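Local coordinates for chalcone-flavanone isomerase family protein (Arabidopsis thaliana, PDB 4DOO), which binds fatty acids, preferentially saturated ones, in a plastid-located chalcone-isomerase fold, and may take part in alpha-linolenic acid metabolism, at residues S21-G26 against A200-D205; D41-G46 against E185-N190; S75-L80 against N190-F195. All blocks are in the same frame, centred on the assembly; numbering follows the deposited sequence.

Interaction 1. Residues S21-G26 against A200-D205; sequences SRRLLG and ASLAFD
Leu25 and Leu202 meet through different first torsions. In Leu25 CG stands anti to the carbonyl carbon (chi1 -56°), beside the backbone N, whereas in Leu202 it is turned anti to the backbone N (chi1 -167°). Each side chain leaves its backbone toward the other segment, and the two cross at about a right angle and touch through one methyl of each: Leu25 CD2 lies 4.1 Å from Leu202 CD2. The second branch of Leu202 serves a different neighbour. Its CD1 approaches the aliphatic part of Arg23, at 4.2 Å from Arg23 CG, and also lies obliquely to the guanidinium group of that arginine. One forked side chain near the end of helix 189-202 therefore reaches two residues of strand 22-33 that are two positions apart and project from the same side of the strand. These are loose van der Waals contacts, and the summed buried surface is small, 133 Å².

The polar end of Arg23 runs on past the leucine toward the C-terminal residue. Its NH1 remains 5.2 Å from Asp205 OD2, too far for a salt bridge, although the opposite charges probably attract weakly. Asp205 is brought to this side by a type I turn from Leu202 to Asp205, whose closing bond, Asp205 N to Leu202 O, is weak at 3.5 Å.

Beyond the apolar pair, Leu25 O accepts a hydrogen bond from Asn198 ND2, a polar tie between the strand and the same helix. The C-terminal part of helix 189-202 thus packs on the antiparallel sheet of the chalcone-isomerase-like fold, away from the fatty-acid sites. Leu25 and Gly26 both face Val47 in a classic beta bulge where strand 22-33 pairs with strand 39-50. Helix 51-61 packs beside the contact, with Cys51 touching both Arg23 and Leu202.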
loop_
_atom_site.group_PDB
_atom_site.type_symbol
_atom_site.label_atom_id
_atom_site.label_comp_id
_atom_site.label_asym_id
_atom_site.label_seq_id
_atom_site.Cartn_x
_atom_site.Cartn_y
_atom_site.Cartn_z
ATOM N N SER A 21 10.041 -13.520 4.168
ATOM C CA SER A 21 10.806 -12.606 3.326
ATOM C C SER A 21 10.215 -11.200 3.211
ATOM O O SER A 21 10.921 -10.246 2.877
ATOM C CB SER A 21 10.962 -13.215 1.929
ATOM O OG SER A 21 9.708 -13.644 1.421
ATOM N N ARG A 22 8.925 -11.074 3.490
ATOM C CA ARG A 22 8.246 -9.785 3.396
ATOM C C ARG A 22 8.046 -9.180 4.777
ATOM O O ARG A 22 7.220 -9.656 5.554
ATOM C CB ARG A 22 6.901 -9.977 2.703
ATOM C CG ARG A 22 6.363 -8.717 2.089
ATOM C CD ARG A 22 5.418 -9.042 0.971
ATOM N NE ARG A 22 6.039 -9.951 0.014
ATOM C CZ ARG A 22 5.618 -10.115 -1.234
ATOM N NH1 ARG A 22 4.573 -9.425 -1.674
ATOM N NH2 ARG A 22 6.239 -10.970 -2.037
ATOM N N ARG A 23 8.790 -8.119 5.080
ATOM C CA ARG A 23 8.700 -7.502 6.402
ATOM C C ARG A 23 7.756 -6.315 6.523
ATOM O O ARG A 23 7.724 -5.437 5.664
ATOM C CB ARG A 23 10.085 -7.051 6.869
ATOM C CG ARG A 23 11.149 -8.130 6.800
ATOM C CD ARG A 23 10.805 -9.366 7.622
ATOM N NE ARG A 23 11.778 -10.434 7.404
ATOM C CZ ARG A 23 13.073 -10.340 7.702
ATOM N NH1 ARG A 23 13.558 -9.226 8.243
ATOM N NH2 ARG A 23 13.893 -11.347 7.429
ATOM N N LEU A 24 7.002 -6.289 7.616
ATOM C CA LEU A 24 6.085 -5.185 7.886
ATOM C C LEU A 24 6.949 -3.987 8.265
ATOM O O LEU A 24 7.731 -4.053 9.224
ATOM C CB LEU A 24 5.158 -5.531 9.052
ATOM C CG LEU A 24 4.181 -4.439 9.490
ATOM C CD1 LEU A 24 3.226 -4.111 8.338
ATOM C CD2 LEU A 24 3.403 -4.918 10.722
ATOM N N LEU A 25 6.807 -2.893 7.522
ATOM C CA LEU A 25 7.596 -1.694 7.784
ATOM C C LEU A 25 6.785 -0.513 8.313
ATOM O O LEU A 25 7.332 0.416 8.911
ATOM C CB LEU A 25 8.336 -1.275 6.512
ATOM C CG LEU A 25 9.239 -2.334 5.873
ATOM C CD1 LEU A 25 9.861 -1.760 4.613
ATOM C CD2 LEU A 25 10.327 -2.767 6.855
ATOM N N GLY A 26 5.480 -0.539 8.093
ATOM C CA GLY A 26 4.653 0.554 8.571
ATOM C C GLY A 26 3.196 0.163 8.694
ATOM O O GLY A 26 2.696 -0.643 7.912
ATOM N N ALA A 200 14.912 2.088 5.377
ATOM C CA ALA A 200 16.293 2.559 5.388
ATOM C C ALA A 200 17.157 1.686 6.296
ATOM O O ALA A 200 18.346 1.493 6.039
ATOM C CB ALA A 200 16.346 4.010 5.860
ATOM N N SER A 201 16.550 1.153 7.351
ATOM C CA SER A 201 17.263 0.309 8.307
ATOM C C SER A 201 17.336 -1.151 7.873
ATOM O O SER A 201 18.280 -1.860 8.213
ATOM C CB SER A 201 16.577 0.368 9.679
ATOM O OG SER A 201 16.500 1.693 10.171
ATOM N N LEU A 202 16.328 -1.588 7.126
ATOM C CA LEU A 202 16.217 -2.973 6.675
ATOM C C LEU A 202 17.457 -3.569 6.017
ATOM O O LEU A 202 17.726 -4.760 6.166
ATOM C CB LEU A 202 15.009 -3.107 5.738
ATOM C CG LEU A 202 14.533 -4.516 5.384
ATOM C CD1 LEU A 202 14.270 -5.314 6.659
ATOM C CD2 LEU A 202 13.272 -4.421 4.538
ATOM N N ALA A 203 18.221 -2.755 5.303
ATOM C CA ALA A 203 19.416 -3.255 4.634
ATOM C C ALA A 203 20.546 -3.613 5.595
ATOM O O ALA A 203 21.504 -4.283 5.205
ATOM C CB ALA A 203 19.912 -2.238 3.611
ATOM N N PHE A 204 20.435 -3.180 6.849
ATOM C CA PHE A 204 21.476 -3.451 7.837
ATOM C C PHE A 204 21.134 -4.518 8.878
ATOM O O PHE A 204 21.819 -4.638 9.895
ATOM C CB PHE A 204 21.862 -2.150 8.547
ATOM C CG PHE A 204 22.277 -1.056 7.605
ATOM C CD1 PHE A 204 21.374 -0.070 7.216
ATOM C CD2 PHE A 204 23.560 -1.038 7.066
ATOM C CE1 PHE A 204 21.744 0.917 6.303
ATOM C CE2 PHE A 204 23.938 -0.057 6.154
ATOM C CZ PHE A 204 23.027 0.923 5.771
ATOM N N ASP A 205 20.091 -5.301 8.627
ATOM C CA ASP A 205 19.696 -6.341 9.575
ATOM C C ASP A 205 20.496 -7.631 9.408
ATOM O O ASP A 205 21.120 -7.793 8.339
ATOM C CB ASP A 205 18.201 -6.637 9.435
ATOM C CG ASP A 205 17.339 -5.436 9.767
ATOM O OD1 ASP A 205 17.487 -4.886 10.877
ATOM O OD2 ASP A 205 16.511 -5.042 8.918
#

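Interaction 2. Residues D41-G46 against E185-N190; sequences DVYAFG and EPFDKN. With DAO (lauric acid), chain C; DAO (lauric acid), chain D.
A ligand carboxylate enters this contact between strand and loop: Tyr43 OH, which lies 3.7 Å from Phe187 CE1, donates a hydrogen bond of 2.6 Å to O2 of one lauric acid. That oxygen sits at the edge of the tyrosine ring and in its plane, while it approaches the Phe187 ring obliquely, 3.5 Å from Phe187 CZ. Arg30 NE and Ser110 OG also hydrogen-bond this lauric acid, and Arg30, Tyr43 and Ser110 are experimentally established dodecanoate-binding residues; Tyr181 OH pairs with Tyr43 OH, giving the hydroxyl a second partner. The other lauric acid passes the same tyrosine, its C10 at the ring edge, 3.5 Å from Tyr43 CE1, and near Val42 CG1.

Farther along, the contact turns apolar. Phe45 has CG between its backbone N and carbonyl carbon (chi1 63°), and the ring projects toward the loop, where CZ lies 3.8 Å from Asp188 CB and CE2 lies 4.2 Å from Phe187 CB. The planes of the ring and the carboxylate are 86° apart, and the carboxylate is engaged elsewhere: Asp188 is the N-cap of helix 189-202, its OD2 accepting from Ala191 N, while OD1 accepts from Leu29 N.

Val42 and Tyr43 form a classic beta bulge opposite Arg30, where strand 39-50 pairs with strand 22-33. Tyr181, at the end of helix 171-182, packs edge-to-face with both Phe45 and Phe187, and strand 87-93 touches Tyr43.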
loop_
_atom_site.group_PDB
_atom_site.type_symbol
_atom_site.label_atom_id
_atom_site.label_comp_id
_atom_site.label_asym_id
_atom_site.label_seq_id
_atom_site.Cartn_x
_atom_site.Cartn_y
_atom_site.Cartn_z
ATOM N N ASP A 41 -12.806 6.063 10.703
ATOM C CA ASP A 41 -11.654 5.213 10.419
ATOM C C ASP A 41 -12.223 4.149 9.492
ATOM O O ASP A 41 -13.068 3.356 9.911
ATOM C CB ASP A 41 -11.124 4.540 11.689
ATOM C CG ASP A 41 -10.701 5.538 12.753
ATOM O OD1 ASP A 41 -10.010 6.517 12.410
ATOM O OD2 ASP A 41 -11.053 5.334 13.935
ATOM N N VAL A 42 -11.772 4.128 8.242
ATOM C CA VAL A 42 -12.295 3.170 7.272
ATOM C C VAL A 42 -11.622 1.810 7.366
ATOM O O VAL A 42 -12.299 0.784 7.450
ATOM C CB VAL A 42 -12.165 3.710 5.841
ATOM C CG1 VAL A 42 -12.849 2.759 4.856
ATOM C CG2 VAL A 42 -12.808 5.095 5.760
ATOM N N TYR A 43 -10.292 1.799 7.339
ATOM C CA TYR A 43 -9.551 0.552 7.457
ATOM C C TYR A 43 -8.129 0.793 7.940
ATOM O O TYR A 43 -7.606 1.902 7.835
ATOM C CB TYR A 43 -9.522 -0.214 6.120
ATOM C CG TYR A 43 -8.836 0.479 4.946
ATOM C CD1 TYR A 43 -9.581 1.142 3.971
ATOM C CD2 TYR A 43 -7.448 0.427 4.791
ATOM C CE1 TYR A 43 -8.961 1.729 2.861
ATOM C CE2 TYR A 43 -6.820 1.009 3.696
ATOM C CZ TYR A 43 -7.581 1.655 2.730
ATOM O OH TYR A 43 -6.970 2.195 1.622
ATOM N N ALA A 44 -7.527 -0.247 8.510
ATOM C CA ALA A 44 -6.152 -0.176 8.975
ATOM C C ALA A 44 -5.349 -0.866 7.886
ATOM O O ALA A 44 -5.860 -1.767 7.217
ATOM C CB ALA A 44 -5.990 -0.926 10.284
ATOM N N PHE A 45 -4.108 -0.443 7.685
ATOM C CA PHE A 45 -3.290 -1.082 6.663
ATOM C C PHE A 45 -1.861 -1.285 7.136
ATOM O O PHE A 45 -1.380 -0.586 8.032
ATOM C CB PHE A 45 -3.336 -0.280 5.348
ATOM C CG PHE A 45 -2.770 1.113 5.446
ATOM C CD1 PHE A 45 -1.400 1.337 5.300
ATOM C CD2 PHE A 45 -3.608 2.203 5.674
ATOM C CE1 PHE A 45 -0.870 2.631 5.378
ATOM C CE2 PHE A 45 -3.095 3.500 5.758
ATOM C CZ PHE A 45 -1.724 3.718 5.609
ATOM N N GLY A 46 -1.203 -2.281 6.556
ATOM C CA GLY A 46 0.169 -2.580 6.907
ATOM C C GLY A 46 0.938 -2.674 5.607
ATOM O O GLY A 46 0.477 -3.318 4.662
ATOM N N GLU A 185 1.673 12.497 -0.668
ATOM C CA GLU A 185 0.431 12.829 0.021
ATOM C C GLU A 185 -0.293 11.525 0.377
ATOM O O GLU A 185 -1.295 11.166 -0.240
ATOM C CB GLU A 185 -0.430 13.703 -0.894
ATOM C CG GLU A 185 0.248 15.017 -1.267
ATOM C CD GLU A 185 -0.371 15.691 -2.478
ATOM O OE1 GLU A 185 -0.340 15.094 -3.577
ATOM O OE2 GLU A 185 -0.883 16.821 -2.331
ATOM N N PRO A 186 0.215 10.808 1.395
ATOM C CA PRO A 186 -0.313 9.533 1.886
ATOM C C PRO A 186 -1.541 9.614 2.784
ATOM O O PRO A 186 -1.864 10.662 3.336
ATOM C CB PRO A 186 0.883 8.950 2.623
ATOM C CG PRO A 186 1.443 10.164 3.282
ATOM C CD PRO A 186 1.416 11.192 2.159
ATOM N N PHE A 187 -2.221 8.483 2.933
ATOM C CA PHE A 187 -3.402 8.414 3.782
ATOM C C PHE A 187 -3.004 8.642 5.235
ATOM O O PHE A 187 -3.763 9.208 6.020
ATOM C CB PHE A 187 -4.053 7.034 3.672
ATOM C CG PHE A 187 -4.799 6.808 2.393
ATOM C CD1 PHE A 187 -4.674 5.603 1.709
ATOM C CD2 PHE A 187 -5.650 7.782 1.887
ATOM C CE1 PHE A 187 -5.388 5.368 0.536
ATOM C CE2 PHE A 187 -6.370 7.558 0.716
ATOM C CZ PHE A 187 -6.237 6.346 0.039
ATOM N N ASP A 188 -1.800 8.198 5.583
ATOM C CA ASP A 188 -1.311 8.302 6.949
ATOM C C ASP A 188 0.176 8.657 6.937
ATOM O O ASP A 188 1.031 7.805 6.692
ATOM C CB ASP A 188 -1.551 6.956 7.646
ATOM C CG ASP A 188 -1.273 6.994 9.132
ATOM O OD1 ASP A 188 -2.029 6.337 9.881
ATOM O OD2 ASP A 188 -0.303 7.660 9.554
ATOM N N LYS A 189 0.482 9.921 7.207
ATOM C CA LYS A 189 1.870 10.361 7.199
ATOM C C LYS A 189 2.747 9.613 8.194
ATOM O O LYS A 189 3.888 9.273 7.880
ATOM C CB LYS A 189 1.949 11.870 7.442
ATOM C CG LYS A 189 1.260 12.672 6.355
ATOM C CD LYS A 189 2.055 13.913 5.975
ATOM C CE LYS A 189 1.395 14.640 4.814
ATOM N NZ LYS A 189 2.215 15.779 4.319
ATOM N N ASN A 190 2.222 9.341 9.385
ATOM C CA ASN A 190 2.995 8.622 10.389
ATOM C C ASN A 190 3.414 7.251 9.855
ATOM O O ASN A 190 4.541 6.804 10.075
ATOM C CB ASN A 190 2.178 8.456 11.677
ATOM C CG ASN A 190 2.940 7.712 12.763
ATOM O OD1 ASN A 190 3.967 8.182 13.254
ATOM N ND2 ASN A 190 2.439 6.542 13.141
HETATM O O1 DAO C . -9.392 4.775 -1.509
HETATM O O2 DAO C . -8.545 3.737 0.242
HETATM C C1 DAO C . -8.635 3.916 -0.996
HETATM C C2 DAO C . -7.805 3.045 -1.912
HETATM C C3 DAO C . -8.316 1.614 -1.866
HETATM C C4 DAO C . -7.623 0.745 -2.925
HETATM C C5 DAO C . -7.903 -0.740 -2.686
HETATM C C6 DAO C . -9.265 -1.148 -3.243
HETATM C C7 DAO C . -9.826 -2.354 -2.508
HETATM C C8 DAO C . -11.326 -2.454 -2.739
HETATM C C9 DAO C . -11.943 -3.551 -1.889
HETATM C C10 DAO C . -13.430 -3.688 -2.198
HETATM C C11 DAO C . -13.902 -5.118 -1.957
HETATM C C12 DAO C . -15.409 -5.207 -2.051
HETATM O O1 DAO D . -20.416 8.442 5.543
HETATM O O2 DAO D . -20.633 6.253 5.606
HETATM C C1 DAO D . -19.946 7.286 5.436
HETATM C C2 DAO D . -18.482 7.132 5.087
HETATM C C3 DAO D . -18.324 6.879 3.591
HETATM C C4 DAO D . -17.320 5.762 3.329
HETATM C C5 DAO D . -16.041 6.312 2.705
HETATM C C6 DAO D . -15.607 5.464 1.518
HETATM C C7 DAO D . -14.177 4.960 1.693
HETATM C C8 DAO D . -13.997 3.610 1.015
HETATM C C9 DAO D . -12.531 3.334 0.693
HETATM C C10 DAO D . -12.109 1.972 1.240
HETATM C C11 DAO D . -11.769 1.002 0.117
HETATM C C12 DAO D . -11.567 -0.400 0.655
#

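Interaction 3. Residues S75-L80 against N190-F195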
loop_
_atom_site.group_PDB
_atom_site.type_symbol
_atom_site.label_atom_id
_atom_site.label_comp_id
_atom_site.label_asym_id
_atom_site.label_seq_id
_atom_site.Cartn_x
_atom_site.Cartn_y
_atom_site.Cartn_z
ATOM N N SER A 75 15.447 11.733 -2.570
ATOM C CA SER A 75 15.159 10.780 -3.637
ATOM C C SER A 75 14.806 9.365 -3.169
ATOM O O SER A 75 14.280 8.569 -3.948
ATOM C CB SER A 75 16.369 10.683 -4.568
ATOM O OG SER A 75 17.497 10.204 -3.846
ATOM N N PHE A 76 15.093 9.051 -1.909
ATOM C CA PHE A 76 14.850 7.704 -1.384
ATOM C C PHE A 76 13.443 7.170 -1.606
ATOM O O PHE A 76 13.271 6.068 -2.127
ATOM C CB PHE A 76 15.197 7.650 0.109
ATOM C CG PHE A 76 15.141 6.264 0.702
ATOM C CD1 PHE A 76 15.823 5.207 0.106
ATOM C CD2 PHE A 76 14.440 6.024 1.879
ATOM C CE1 PHE A 76 15.810 3.931 0.675
ATOM C CE2 PHE A 76 14.419 4.754 2.456
ATOM C CZ PHE A 76 15.104 3.709 1.856
ATOM N N MET A 77 12.442 7.950 -1.214
ATOM C CA MET A 77 11.057 7.528 -1.363
ATOM C C MET A 77 10.711 7.143 -2.803
ATOM O O MET A 77 10.166 6.067 -3.045
ATOM C CB MET A 77 10.122 8.635 -0.863
ATOM C CG MET A 77 8.637 8.310 -0.996
ATOM S SD MET A 77 7.590 9.512 -0.152
ATOM C CE MET A 77 7.664 10.894 -1.269
ATOM N N ASP A 78 11.035 8.005 -3.761
ATOM C CA ASP A 78 10.724 7.703 -5.159
ATOM C C ASP A 78 11.560 6.537 -5.690
ATOM O O ASP A 78 11.093 5.765 -6.529
ATOM C CB ASP A 78 10.949 8.927 -6.050
ATOM C CG ASP A 78 10.267 8.792 -7.398
ATOM O OD1 ASP A 78 9.038 9.003 -7.457
ATOM O OD2 ASP A 78 10.945 8.463 -8.392
ATOM N N ASP A 79 12.794 6.405 -5.214
ATOM C CA ASP A 79 13.640 5.306 -5.674
ATOM C C ASP A 79 13.039 3.966 -5.245
ATOM O O ASP A 79 13.048 3.000 -6.017
ATOM C CB ASP A 79 15.072 5.431 -5.130
ATOM C CG ASP A 79 15.894 6.493 -5.855
ATOM O OD1 ASP A 79 15.614 6.778 -7.040
ATOM O OD2 ASP A 79 16.838 7.032 -5.243
ATOM N N LEU A 80 12.519 3.911 -4.019
ATOM C CA LEU A 80 11.900 2.690 -3.501
ATOM C C LEU A 80 10.661 2.309 -4.302
ATOM O O LEU A 80 10.511 1.159 -4.714
ATOM C CB LEU A 80 11.488 2.858 -2.036
ATOM C CG LEU A 80 12.552 2.754 -0.945
ATOM C CD1 LEU A 80 11.915 3.082 0.405
ATOM C CD2 LEU A 80 13.150 1.345 -0.933
ATOM N N ASN A 190 2.222 9.341 9.385
ATOM C CA ASN A 190 2.995 8.622 10.389
ATOM C C ASN A 190 3.414 7.251 9.855
ATOM O O ASN A 190 4.541 6.804 10.075
ATOM C CB ASN A 190 2.178 8.456 11.677
ATOM C CG ASN A 190 2.940 7.712 12.763
ATOM O OD1 ASN A 190 3.967 8.182 13.254
ATOM N ND2 ASN A 190 2.439 6.542 13.141
ATOM N N ALA A 191 2.503 6.590 9.143
ATOM C CA ALA A 191 2.787 5.276 8.583
ATOM C C ALA A 191 3.871 5.372 7.518
ATOM O O ALA A 191 4.713 4.486 7.407
ATOM C CB ALA A 191 1.518 4.664 7.982
ATOM N N ARG A 192 3.845 6.441 6.731
ATOM C CA ARG A 192 4.844 6.614 5.684
ATOM C C ARG A 192 6.221 6.845 6.290
ATOM O O ARG A 192 7.214 6.294 5.816
ATOM C CB ARG A 192 4.498 7.798 4.779
ATOM C CG ARG A 192 5.521 8.000 3.665
ATOM C CD ARG A 192 5.351 9.338 2.979
ATOM N NE ARG A 192 5.657 10.455 3.869
ATOM C CZ ARG A 192 5.415 11.724 3.566
ATOM N NH1 ARG A 192 4.864 12.027 2.397
ATOM N NH2 ARG A 192 5.727 12.688 4.425
ATOM N N GLU A 193 6.279 7.664 7.336
ATOM C CA GLU A 193 7.547 7.958 7.984
ATOM C C GLU A 193 8.159 6.695 8.579
ATOM O O GLU A 193 9.365 6.468 8.461
ATOM C CB GLU A 193 7.355 9.031 9.057
ATOM C CG GLU A 193 6.900 10.368 8.474
ATOM C CD GLU A 193 7.882 10.920 7.448
ATOM O OE1 GLU A 193 9.002 11.317 7.846
ATOM O OE2 GLU A 193 7.545 10.947 6.244
ATOM N N ASP A 194 7.328 5.873 9.213
ATOM C CA ASP A 194 7.804 4.625 9.793
ATOM C C ASP A 194 8.291 3.710 8.678
ATOM O O ASP A 194 9.304 3.037 8.822
ATOM C CB ASP A 194 6.688 3.923 10.576
ATOM C CG ASP A 194 6.376 4.610 11.892
ATOM O OD1 ASP A 194 5.376 4.232 12.546
ATOM O OD2 ASP A 194 7.139 5.525 12.275
ATOM N N PHE A 195 7.564 3.686 7.565
ATOM C CA PHE A 195 7.948 2.834 6.449
ATOM C C PHE A 195 9.324 3.209 5.915
ATOM O O PHE A 195 10.171 2.340 5.710
ATOM C CB PHE A 195 6.904 2.918 5.322
ATOM C CG PHE A 195 7.342 2.262 4.036
ATOM C CD1 PHE A 195 8.086 2.969 3.096
ATOM C CD2 PHE A 195 7.029 0.933 3.775
ATOM C CE1 PHE A 195 8.514 2.360 1.913
ATOM C CE2 PHE A 195 7.454 0.317 2.595
ATOM C CZ PHE A 195 8.194 1.034 1.666
#
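Arg192 leaves helix 189-202 with CB and CG extended, CG anti to the backbone N (chi1 -180°), and CD then comes against Met77 SD at 3.9 Å. At chi3 (66°) the chain bends, turning the guanidinium back along its own helix. There NE and NH2 grip one oxygen of the neighbouring Glu193 side-on: each lies 3.1 Å from Glu193 OE2, which NE meets nearly along the C-O bond and NH2 from above the carboxylate plane. NH1 donates to Gly183 O in the loop ahead of the helix. Here two helices of the chalcone-isomerase-like fold, 76-82 and 189-202, pack side chain to side chain, with Leu196 touching both Met77 and Leu80. An alanine in place of Arg192 is likely to leave Met77 SD without its methylene neighbour, Gly183 O without this donor and Glu193 OE2 without its salt bridge. Deeper in, Leu80 and Phe195 come from opposite directions, and Leu80 CD1 lies 3.8 Å from Phe195 CE1, oblique to that ring. The same methyl also sits over one face of Phe76, 3.5 Å above the plane and offset toward the rim.

All three interactions draw on helix 189-202 and its leading loop. Interaction 1 fixes its C-terminal end to strand 22-33, and interaction 2 joins the loop leading into the helix, up to its N-cap, to strand 39-50, the neighbour of that strand in the sheet; interaction 3 instead packs the helix against helix 76-82. Interaction 1 is buried and chiefly aliphatic, away from any ligand. Interactions 2 and 3 are partly buried: the former mixes aromatic rings with fatty-acid carboxylate binding, whereas the latter grades from an apolar pair to a salt-bridged arginine. Phe195 of interaction 3 touches Leu25 of interaction 1, and Ala191 touches Phe45 of interaction 2.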